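Long-range contacts in discoidin-2 (PDB 2VM9), which is a galactose-binding lectin, a homotrimer that may be necessary for spore formation and may be involved in building the spore coat: residues 71-82 with 146-154; 86-94 with 104-115. All coordinates share one frame; numbering follows the deposited sequence. Where two conformers were deposited one is given.

Contact 1 of 2, residues 71-82 with 146-154. With PO4 (phosphate ion), chain G.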
loop_
_atom_site.group_PDB
_atom_site.type_symbol
_atom_site.label_atom_id
_atom_site.label_comp_id
_atom_site.label_asym_id
_atom_site.label_seq_id
_atom_site.Cartn_x
_atom_site.Cartn_y
_atom_site.Cartn_z
ATOM N N LYS A 71 8.811 5.363 -1.198
ATOM C CA LYS A 71 9.513 5.883 -0.025
ATOM C C LYS A 71 10.205 7.170 -0.422
ATOM O O LYS A 71 10.575 7.352 -1.578
ATOM C CB LYS A 71 10.515 4.874 0.496
ATOM C CG LYS A 71 9.766 3.715 1.189
ATOM C CD LYS A 71 10.392 2.375 1.069
ATOM C CE LYS A 71 10.690 1.942 -0.353
ATOM N NZ LYS A 71 9.729 0.941 -0.882
ATOM N N HIS A 72 10.353 8.060 0.548
ATOM C CA HIS A 72 11.148 9.257 0.391
ATOM C C HIS A 72 12.357 9.071 1.289
ATOM O O HIS A 72 12.276 9.310 2.503
ATOM C CB HIS A 72 10.326 10.483 0.798
ATOM C CG HIS A 72 9.261 10.827 -0.198
ATOM N ND1 HIS A 72 8.014 10.249 -0.179
ATOM C CD2 HIS A 72 9.286 11.639 -1.281
ATOM C CE1 HIS A 72 7.299 10.713 -1.188
ATOM N NE2 HIS A 72 8.050 11.551 -1.878
ATOM N N PHE A 73 13.460 8.597 0.701
ATOM C CA PHE A 73 14.656 8.326 1.479
ATOM C C PHE A 73 15.403 9.610 1.762
ATOM O O PHE A 73 15.758 10.332 0.823
ATOM C CB PHE A 73 15.573 7.362 0.733
ATOM C CG PHE A 73 15.033 5.950 0.659
ATOM C CD1 PHE A 73 14.976 5.157 1.800
ATOM C CD2 PHE A 73 14.612 5.417 -0.557
ATOM C CE1 PHE A 73 14.483 3.808 1.718
ATOM C CE2 PHE A 73 14.133 4.093 -0.671
ATOM C CZ PHE A 73 14.060 3.288 0.488
ATOM N N VAL A 74 15.639 9.877 3.044
ATOM C CA VAL A 74 16.319 11.110 3.472
ATOM C C VAL A 74 17.796 10.905 3.822
ATOM O O VAL A 74 18.580 11.861 3.827
ATOM C CB VAL A 74 15.576 11.810 4.668
ATOM C CG1 VAL A 74 14.172 12.188 4.256
ATOM C CG2 VAL A 74 15.572 10.926 5.949
ATOM N N ALA A 75 18.181 9.666 4.144
ATOM C CA ALA A 75 19.597 9.410 4.420
ATOM C C ALA A 75 19.905 7.940 4.313
ATOM O O ALA A 75 18.988 7.087 4.346
ATOM C CB ALA A 75 19.991 9.917 5.830
ATOM N N ILE A 76 21.199 7.665 4.148
ATOM C CA ILE A 76 21.717 6.299 4.284
ATOM C C ILE A 76 22.895 6.364 5.250
ATOM O O ILE A 76 23.667 7.340 5.236
ATOM C CB ILE A 76 22.172 5.739 2.914
ATOM C CG1 ILE A 76 22.679 4.291 3.046
ATOM C CG2 ILE A 76 23.260 6.653 2.261
ATOM C CD1 ILE A 76 22.974 3.671 1.699
ATOM N N SER A 77 23.052 5.329 6.076
ATOM C CA SER A 77 24.212 5.217 6.933
ATOM C C SER A 77 24.879 3.881 6.635
ATOM O O SER A 77 24.181 2.884 6.497
ATOM C CB SER A 77 23.812 5.222 8.393
ATOM O OG SER A 77 23.393 6.533 8.744
ATOM N N THR A 78 26.200 3.877 6.536
ATOM C CA THR A 78 26.957 2.622 6.385
ATOM C C THR A 78 28.027 2.508 7.467
ATOM O O THR A 78 28.483 3.499 8.044
ATOM C CB THR A 78 27.614 2.460 4.977
ATOM O OG1 THR A 78 28.674 3.413 4.823
ATOM C CG2 THR A 78 26.557 2.657 3.853
ATOM N N GLN A 79 28.445 1.271 7.688
ATOM C CA GLN A 79 29.370 0.926 8.721
ATOM C C GLN A 79 30.128 -0.283 8.184
ATOM O O GLN A 79 29.649 -1.022 7.308
ATOM C CB GLN A 79 28.522 0.592 9.943
ATOM C CG GLN A 79 29.190 0.390 11.227
ATOM C CD GLN A 79 28.130 0.150 12.302
ATOM O OE1 GLN A 79 27.109 -0.502 12.037
ATOM N NE2 GLN A 79 28.360 0.661 13.505
ATOM N N GLY A 80 31.322 -0.499 8.704
ATOM C CA GLY A 80 32.037 -1.701 8.346
ATOM C C GLY A 80 31.540 -2.912 9.142
ATOM O O GLY A 80 30.462 -2.906 9.781
ATOM N N ARG A 81 32.338 -3.954 9.066
ATOM C CA ARG A 81 32.031 -5.224 9.728
ATOM C C ARG A 81 32.432 -5.185 11.191
ATOM O O ARG A 81 33.557 -4.775 11.522
ATOM C CB ARG A 81 32.766 -6.364 9.002
ATOM C CG ARG A 81 32.613 -7.707 9.675
ATOM C CD ARG A 81 33.115 -8.860 8.785
ATOM N NE ARG A 81 33.038 -10.088 9.559
ATOM C CZ ARG A 81 33.373 -11.291 9.121
ATOM N NH1 ARG A 81 33.804 -11.452 7.865
ATOM N NH2 ARG A 81 33.258 -12.341 9.947
ATOM N N GLY A 82 31.550 -5.647 12.078
ATOM C CA GLY A 82 31.846 -5.536 13.523
ATOM C C GLY A 82 32.975 -6.413 14.061
ATOM O O GLY A 82 33.699 -5.993 14.975
ATOM N N SER A 146 32.179 -5.974 2.971
ATOM C CA SER A 146 31.427 -6.284 4.176
ATOM C C SER A 146 30.881 -4.967 4.703
ATOM O O SER A 146 31.605 -3.964 4.805
ATOM C CB SER A 146 32.325 -6.951 5.246
ATOM O OG SER A 146 32.894 -8.173 4.774
ATOM N N LEU A 147 29.591 -4.949 5.050
ATOM C CA LEU A 147 29.033 -3.703 5.550
ATOM C C LEU A 147 27.812 -3.948 6.410
ATOM O O LEU A 147 27.178 -5.029 6.354
ATOM C CB LEU A 147 28.681 -2.726 4.414
ATOM C CG LEU A 147 27.507 -3.170 3.512
ATOM C CD1 LEU A 147 26.155 -2.745 4.077
ATOM C CD2 LEU A 147 27.662 -2.639 2.100
ATOM N N ARG A 148 27.501 -2.930 7.206
ATOM C CA ARG A 148 26.217 -2.809 7.870
ATOM C C ARG A 148 25.660 -1.449 7.450
ATOM O O ARG A 148 26.418 -0.569 7.065
ATOM C CB ARG A 148 26.360 -2.886 9.391
ATOM C CG ARG A 148 26.764 -4.282 9.877
ATOM C CD ARG A 148 27.121 -4.256 11.387
ATOM N NE ARG A 148 28.422 -3.592 11.562
ATOM C CZ ARG A 148 28.938 -3.240 12.740
ATOM N NH1 ARG A 148 28.262 -3.488 13.875
ATOM N NH2 ARG A 148 30.114 -2.608 12.792
ATOM N N TRP A 149 24.334 -1.298 7.491
ATOM C CA TRP A 149 23.718 -0.093 6.958
ATOM C C TRP A 149 22.301 0.086 7.460
ATOM O O TRP A 149 21.700 -0.842 8.033
ATOM C CB TRP A 149 23.734 -0.086 5.416
ATOM C CG TRP A 149 22.882 -1.139 4.760
ATOM C CD1 TRP A 149 22.631 -2.428 5.198
ATOM C CD2 TRP A 149 22.174 -0.990 3.530
ATOM N NE1 TRP A 149 21.791 -3.073 4.291
ATOM C CE2 TRP A 149 21.531 -2.220 3.253
ATOM C CE3 TRP A 149 22.044 0.063 2.611
ATOM C CZ2 TRP A 149 20.735 -2.407 2.110
ATOM C CZ3 TRP A 149 21.277 -0.124 1.485
ATOM C CH2 TRP A 149 20.636 -1.362 1.235
ATOM N N GLU A 150 21.794 1.295 7.239
ATOM C CA GLU A 150 20.408 1.605 7.498
ATOM C C GLU A 150 19.971 2.634 6.469
ATOM O O GLU A 150 20.784 3.418 5.943
ATOM C CB GLU A 150 20.228 2.124 8.925
ATOM C CG GLU A 150 18.766 2.483 9.321
ATOM C CD GLU A 150 17.802 1.299 9.153
ATOM O OE1 GLU A 150 17.416 0.707 10.178
ATOM O OE2 GLU A 150 17.418 0.986 8.006
ATOM N N LEU A 151 18.683 2.589 6.149
ATOM C CA LEU A 151 18.082 3.520 5.207
ATOM C C LEU A 151 17.019 4.249 5.968
ATOM O O LEU A 151 16.191 3.600 6.621
ATOM C CB LEU A 151 17.428 2.720 4.075
ATOM C CG LEU A 151 18.401 2.157 3.034
ATOM C CD1 LEU A 151 17.723 1.081 2.219
ATOM C CD2 LEU A 151 18.969 3.306 2.124
ATOM N N TYR A 152 17.021 5.585 5.861
ATOM C CA TYR A 152 16.091 6.447 6.617
ATOM C C TYR A 152 15.093 7.073 5.653
ATOM O O TYR A 152 15.485 7.593 4.610
ATOM C CB TYR A 152 16.834 7.539 7.387
ATOM C CG TYR A 152 17.774 6.935 8.375
ATOM C CD1 TYR A 152 17.328 6.581 9.648
ATOM C CD2 TYR A 152 19.099 6.665 8.015
ATOM C CE1 TYR A 152 18.158 5.983 10.555
ATOM C CE2 TYR A 152 19.968 6.060 8.928
ATOM C CZ TYR A 152 19.491 5.746 10.201
ATOM O OH TYR A 152 20.276 5.144 11.119
ATOM N N ALA A 153 13.810 6.987 6.000
ATOM C CA ALA A 153 12.764 7.497 5.110
ATOM C C ALA A 153 11.826 8.416 5.890
ATOM O O ALA A 153 11.736 8.339 7.117
ATOM C CB ALA A 153 11.959 6.317 4.487
ATOM N N LEU A 154 11.117 9.289 5.177
ATOM C CA LEU A 154 10.072 10.058 5.846
ATOM C C LEU A 154 9.000 9.125 6.391
ATOM O O LEU A 154 8.681 8.139 5.764
ATOM C CB LEU A 154 9.401 11.016 4.867
ATOM C CG LEU A 154 10.296 12.125 4.321
ATOM C CD1 LEU A 154 9.496 12.970 3.313
ATOM C CD2 LEU A 154 10.821 12.976 5.492
HETATM P P PO4 G . 34.746 -15.392 8.719
HETATM O O1 PO4 G . 36.178 -15.283 8.221
HETATM O O2 PO4 G . 33.939 -14.371 8.139
HETATM O O3 PO4 G . 34.787 -15.264 10.227
HETATM O O4 PO4 G . 34.244 -16.785 8.427
HETATM O O HOH W 1 8.798 7.639 3.083
HETATM O O HOH W 2 22.663 6.541 11.488
#
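R148 lays its guanidinium flat against the side-chain amide of Q79, the two planes 12° apart and Q79 OE1 centred over one face, while G82 N lies over the opposite face. Within its own plane the same group, its chain bent at chi3 (-73°), reaches G80 O side-on with two nitrogens, NE at 2.8 Å and NH2 at 3.0 Å. G80 O thus takes two donors where the strand pairing ends; R148 NH2 also bonds to N118 OD1, and Q79 OE1 accepts from N36 N.

In the antiparallel pairing, S77 with E150 and Q79 with R148 each exchange two backbone bonds; at A75 only Y152 N gives a full-strength one (2.9 Å to A75 O). A classic beta bulge shifts the register: V74 N gives Y152 O a 2.8 Å bond, and A75 N adds a weak one. Beyond it L154 N bonds directly to H72 O (2.9 Å), and a water joins H72 N to L154 O. A second water links S77 OG and Y152 OH; S77 OG also bonds to T122. R81, in a predicted cell attachment motif, bonds through NH1 (2.9 Å) and NH2 (2.8 Å) to O2 of a phosphate probably from the crystallisation liquor; its NE forms a salt bridge with D83.

Inside the F5/8 type C beta-sandwich, I76 packs on strand 87-96, W149 and L151 on strand 133-142; strand 121-131 pairs with the other edge of strand 70-79.

Contact 2 of 2, residues 86-94 with 104-115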
loop_
_atom_site.group_PDB
_atom_site.type_symbol
_atom_site.label_atom_id
_atom_site.label_comp_id
_atom_site.label_asym_id
_atom_site.label_seq_id
_atom_site.Cartn_x
_atom_site.Cartn_y
_atom_site.Cartn_z
ATOM N N GLN A 86 37.099 -5.499 7.924
ATOM C CA GLN A 86 36.588 -5.429 6.551
ATOM C C GLN A 86 35.574 -4.324 6.529
ATOM O O GLN A 86 34.769 -4.200 7.470
ATOM C CB GLN A 86 35.879 -6.728 6.170
ATOM C CG GLN A 86 36.799 -7.927 6.196
ATOM C CD GLN A 86 36.054 -9.251 6.175
ATOM O OE1 GLN A 86 34.809 -9.310 6.157
ATOM N NE2 GLN A 86 36.824 -10.328 6.173
ATOM N N TRP A 87 35.592 -3.510 5.475
ATOM C CA TRP A 87 34.628 -2.415 5.361
ATOM C C TRP A 87 34.609 -1.893 3.922
ATOM O O TRP A 87 35.607 -2.000 3.195
ATOM C CB TRP A 87 34.910 -1.252 6.360
ATOM C CG TRP A 87 36.338 -0.743 6.395
ATOM C CD1 TRP A 87 36.915 0.178 5.546
ATOM C CD2 TRP A 87 37.337 -1.093 7.354
ATOM N NE1 TRP A 87 38.223 0.433 5.939
ATOM C CE2 TRP A 87 38.508 -0.348 7.037
ATOM C CE3 TRP A 87 37.357 -1.975 8.466
ATOM C CZ2 TRP A 87 39.706 -0.476 7.772
ATOM C CZ3 TRP A 87 38.541 -2.070 9.227
ATOM C CH2 TRP A 87 39.697 -1.318 8.865
ATOM N N VAL A 88 33.464 -1.366 3.506
ATOM C CA VAL A 88 33.379 -0.743 2.197
ATOM C C VAL A 88 33.870 0.687 2.289
ATOM O O VAL A 88 33.388 1.449 3.116
ATOM C CB VAL A 88 31.938 -0.838 1.664
ATOM C CG1 VAL A 88 31.758 0.010 0.397
ATOM C CG2 VAL A 88 31.606 -2.332 1.428
ATOM N N THR A 89 34.828 1.055 1.426
ATOM C CA THR A 89 35.437 2.379 1.498
ATOM C C THR A 89 34.771 3.391 0.555
ATOM O O THR A 89 34.921 4.606 0.734
ATOM C CB THR A 89 36.948 2.305 1.185
ATOM O OG1 THR A 89 37.112 1.595 -0.057
ATOM C CG2 THR A 89 37.713 1.597 2.303
ATOM N N SER A 90 34.059 2.917 -0.472
ATOM C CA SER A 90 33.282 3.814 -1.328
ATOM C C SER A 90 32.202 3.014 -2.022
ATOM O O SER A 90 32.360 1.806 -2.220
ATOM C CB SER A 90 34.162 4.537 -2.373
ATOM O OG SER A 90 34.565 3.700 -3.466
ATOM N N TYR A 91 31.125 3.694 -2.388
ATOM C CA TYR A 91 30.055 3.016 -3.115
ATOM C C TYR A 91 29.261 3.993 -3.981
ATOM O O TYR A 91 29.365 5.226 -3.831
ATOM C CB TYR A 91 29.117 2.297 -2.121
ATOM C CG TYR A 91 28.426 3.225 -1.125
ATOM C CD1 TYR A 91 27.214 3.855 -1.454
ATOM C CD2 TYR A 91 28.957 3.439 0.153
ATOM C CE1 TYR A 91 26.574 4.712 -0.541
ATOM C CE2 TYR A 91 28.305 4.285 1.080
ATOM C CZ TYR A 91 27.124 4.908 0.711
ATOM O OH TYR A 91 26.474 5.711 1.610
ATOM N N LYS A 92 28.487 3.413 -4.891
ATOM C CA LYS A 92 27.482 4.126 -5.681
ATOM C C LYS A 92 26.093 3.672 -5.230
ATOM O O LYS A 92 25.934 2.630 -4.564
ATOM C CB LYS A 92 27.648 3.815 -7.176
ATOM C CG LYS A 92 28.942 4.395 -7.805
ATOM C CD LYS A 92 29.077 3.932 -9.258
ATOM C CE LYS A 92 30.401 4.434 -9.818
ATOM N NZ LYS A 92 30.479 4.264 -11.309
ATOM N N LEU A 93 25.092 4.467 -5.586
ATOM C CA LEU A 93 23.704 4.133 -5.275
ATOM C C LEU A 93 22.906 4.178 -6.559
ATOM O O LEU A 93 23.147 5.030 -7.426
ATOM C CB LEU A 93 23.095 5.121 -4.274
ATOM C CG LEU A 93 23.576 5.091 -2.830
ATOM C CD1 LEU A 93 23.009 6.345 -2.112
ATOM C CD2 LEU A 93 23.161 3.755 -2.117
ATOM N N ARG A 94 21.971 3.240 -6.667
ATOM C CA ARG A 94 21.017 3.198 -7.763
ATOM C C ARG A 94 19.632 3.125 -7.146
ATOM O O ARG A 94 19.460 2.628 -6.023
ATOM C CB ARG A 94 21.235 1.944 -8.618
ATOM C CG ARG A 94 22.675 1.655 -8.975
ATOM C CD ARG A 94 22.741 0.574 -10.045
ATOM N NE ARG A 94 22.254 1.076 -11.327
ATOM C CZ ARG A 94 21.318 0.499 -12.075
ATOM N NH1 ARG A 94 20.733 -0.650 -11.707
ATOM N NH2 ARG A 94 20.989 1.070 -13.217
ATOM N N GLU A 104 20.988 6.076 -11.632
ATOM C CA GLU A 104 22.124 6.239 -10.748
ATOM C C GLU A 104 21.933 7.496 -9.908
ATOM O O GLU A 104 21.541 8.543 -10.441
ATOM C CB GLU A 104 23.416 6.333 -11.570
ATOM C CG GLU A 104 23.909 4.977 -12.113
ATOM C CD GLU A 104 25.410 4.960 -12.378
ATOM O OE1 GLU A 104 25.900 5.839 -13.105
ATOM O OE2 GLU A 104 26.097 4.058 -11.861
ATOM N N TYR A 105 22.184 7.404 -8.609
ATOM C CA TYR A 105 22.083 8.568 -7.756
ATOM C C TYR A 105 23.162 9.608 -8.126
ATOM O O TYR A 105 24.332 9.276 -8.249
ATOM C CB TYR A 105 22.248 8.158 -6.311
ATOM C CG TYR A 105 22.442 9.316 -5.370
ATOM C CD1 TYR A 105 21.377 10.170 -5.057
ATOM C CD2 TYR A 105 23.698 9.557 -4.788
ATOM C CE1 TYR A 105 21.554 11.247 -4.183
ATOM C CE2 TYR A 105 23.882 10.619 -3.896
ATOM C CZ TYR A 105 22.810 11.465 -3.615
ATOM O OH TYR A 105 22.994 12.508 -2.737
ATOM N N ASN A 106 22.744 10.857 -8.314
ATOM C CA ASN A 106 23.683 11.956 -8.572
ATOM C C ASN A 106 24.686 11.647 -9.676
ATOM O O ASN A 106 25.908 11.796 -9.493
ATOM C CB ASN A 106 24.420 12.327 -7.287
ATOM C CG ASN A 106 25.066 13.686 -7.377
ATOM O OD1 ASN A 106 24.628 14.541 -8.166
ATOM N ND2 ASN A 106 26.117 13.901 -6.585
ATOM N N ASN A 107 24.168 11.152 -10.802
ATOM C CA ASN A 107 24.995 10.863 -11.977
ATOM C C ASN A 107 26.116 9.844 -11.761
ATOM O O ASN A 107 27.163 9.903 -12.426
ATOM C CB ASN A 107 25.557 12.174 -12.546
ATOM C CG ASN A 107 24.489 13.015 -13.196
ATOM O OD1 ASN A 107 24.291 14.175 -12.835
ATOM N ND2 ASN A 107 23.770 12.420 -14.157
ATOM N N GLY A 108 25.900 8.914 -10.836
ATOM C CA GLY A 108 26.868 7.860 -10.579
ATOM C C GLY A 108 27.960 8.298 -9.627
ATOM O O GLY A 108 29.039 7.698 -9.612
ATOM N N GLU A 109 27.652 9.298 -8.800
ATOM C CA GLU A 109 28.586 9.817 -7.798
ATOM C C GLU A 109 29.151 8.680 -6.979
ATOM O O GLU A 109 28.405 7.835 -6.480
ATOM C CB GLU A 109 27.905 10.817 -6.850
ATOM C CG GLU A 109 28.843 11.319 -5.723
ATOM C CD GLU A 109 28.148 12.124 -4.628
ATOM O OE1 GLU A 109 26.910 12.331 -4.690
ATOM O OE2 GLU A 109 28.860 12.548 -3.678
ATOM N N ILE A 110 30.477 8.656 -6.832
ATOM C CA ILE A 110 31.085 7.678 -5.928
ATOM C C ILE A 110 31.098 8.315 -4.539
ATOM O O ILE A 110 31.733 9.354 -4.335
ATOM C CB ILE A 110 32.490 7.241 -6.417
ATOM C CG1 ILE A 110 32.351 6.519 -7.760
ATOM C CG2 ILE A 110 33.194 6.332 -5.346
ATOM C CD1 ILE A 110 33.640 6.056 -8.400
ATOM N N ILE A 111 30.394 7.698 -3.600
ATOM C CA ILE A 111 30.262 8.211 -2.237
ATOM C C ILE A 111 31.379 7.665 -1.374
ATOM O O ILE A 111 31.636 6.458 -1.364
ATOM C CB ILE A 111 28.897 7.807 -1.654
ATOM C CG1 ILE A 111 27.795 8.484 -2.491
ATOM C CG2 ILE A 111 28.824 8.081 -0.144
ATOM C CD1 ILE A 111 26.430 7.885 -2.317
ATOM N N ASN A 112 32.077 8.557 -0.685
ATOM C CA ASN A 112 33.147 8.107 0.199
ATOM C C ASN A 112 32.539 7.509 1.455
ATOM O O ASN A 112 31.653 8.114 2.066
ATOM C CB ASN A 112 34.068 9.269 0.546
ATOM C CG ASN A 112 34.834 9.769 -0.659
ATOM O OD1 ASN A 112 35.361 8.979 -1.445
ATOM N ND2 ASN A 112 34.887 11.093 -0.824
ATOM N N ALA A 113 32.989 6.318 1.824
ATOM C CA ALA A 113 32.322 5.614 2.897
ATOM C C ALA A 113 33.243 5.337 4.076
ATOM O O ALA A 113 33.837 6.274 4.635
ATOM C CB ALA A 113 31.629 4.319 2.354
ATOM N N ASN A 114 33.376 4.068 4.458
ATOM C CA ASN A 114 33.973 3.747 5.750
ATOM C C ASN A 114 35.489 3.570 5.748
ATOM O O ASN A 114 36.096 3.354 4.691
ATOM C CB ASN A 114 33.273 2.528 6.338
ATOM C CG ASN A 114 31.803 2.773 6.521
ATOM O OD1 ASN A 114 30.981 2.356 5.692
ATOM N ND2 ASN A 114 31.454 3.532 7.581
ATOM N N LYS A 115 36.089 3.695 6.932
ATOM C CA LYS A 115 37.533 3.547 7.083
ATOM C C LYS A 115 37.883 2.714 8.321
ATOM O O LYS A 115 39.043 2.650 8.752
ATOM C CB LYS A 115 38.192 4.935 7.148
ATOM C CG LYS A 115 38.165 5.694 5.838
ATOM C CD LYS A 115 38.953 6.981 5.962
ATOM C CE LYS A 115 38.833 7.772 4.669
ATOM N NZ LYS A 115 39.049 9.249 4.953
HETATM O O HOH W 3 31.372 -0.444 5.059
HETATM O O HOH W 4 36.888 5.354 2.696
HETATM O O HOH W 5 28.472 5.548 -13.201
HETATM O O HOH W 6 25.733 7.114 -6.845
#
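Y91 and I111 form the hydrogen-bonded pair at the middle of a beta hairpin, strands 87-96 and 102-112, in the beta-sandwich of the F5/8 type C domain. On the buried face packing is close. I111 CG2 sits over the Y91 ring in a CH-pi contact, 4.2 Å from the centroid, and A113 CB comes to the ring's edge near its plane, 3.6 Å from Y91 CE2. I111 CD1 reaches further, to L93 CD1 at 3.8 Å, so one isoleucine bridges two neighbours; strand 70-79 lies against this cluster through I76 and T78.

Toward the 104-110 end the contact is looser and wetter. At residues 105-109 the chain makes a tight turn, G108 N bonding to Y105 O, and a water takes the place of direct pairing, accepting from L93 N and lying within hydrogen-bonding distance of the carbonyls of Y105 and E109. K92, extended beyond CG, passes across I110 at a slant, its CE 3.5 Å from I110 CG1. Its ammonium stays short of a salt bridge with E104; in one of the two E104 conformers a water may bridge K92 NZ and E104 OE1. At the far end, the face of the W87 indole lies against the K115 backbone, K115 C standing 3.2 Å above the ring plane.

Overall arrangement
Both contacts are antiparallel strand pairs of the same beta-sandwich, one in each of its sheets, with centres about 12 Å apart. Contact 1 is buried and paired almost throughout; contact 2 is only partly buried, with an outermost strand of its sheet on one side, and depends on water where its pairing opens. Their apolar faces meet between the sheets, where I76 CG2 packs on Y91 OH. Polar bonds also join them: T78 OG1 with N114 OD1, and S146 OG with Q86 OE1. Charge is used differently too: the R148 guanidinium is stacked and bonded in a buried setting, whereas K92 and E104 lie at the solvent side, short of a salt bridge.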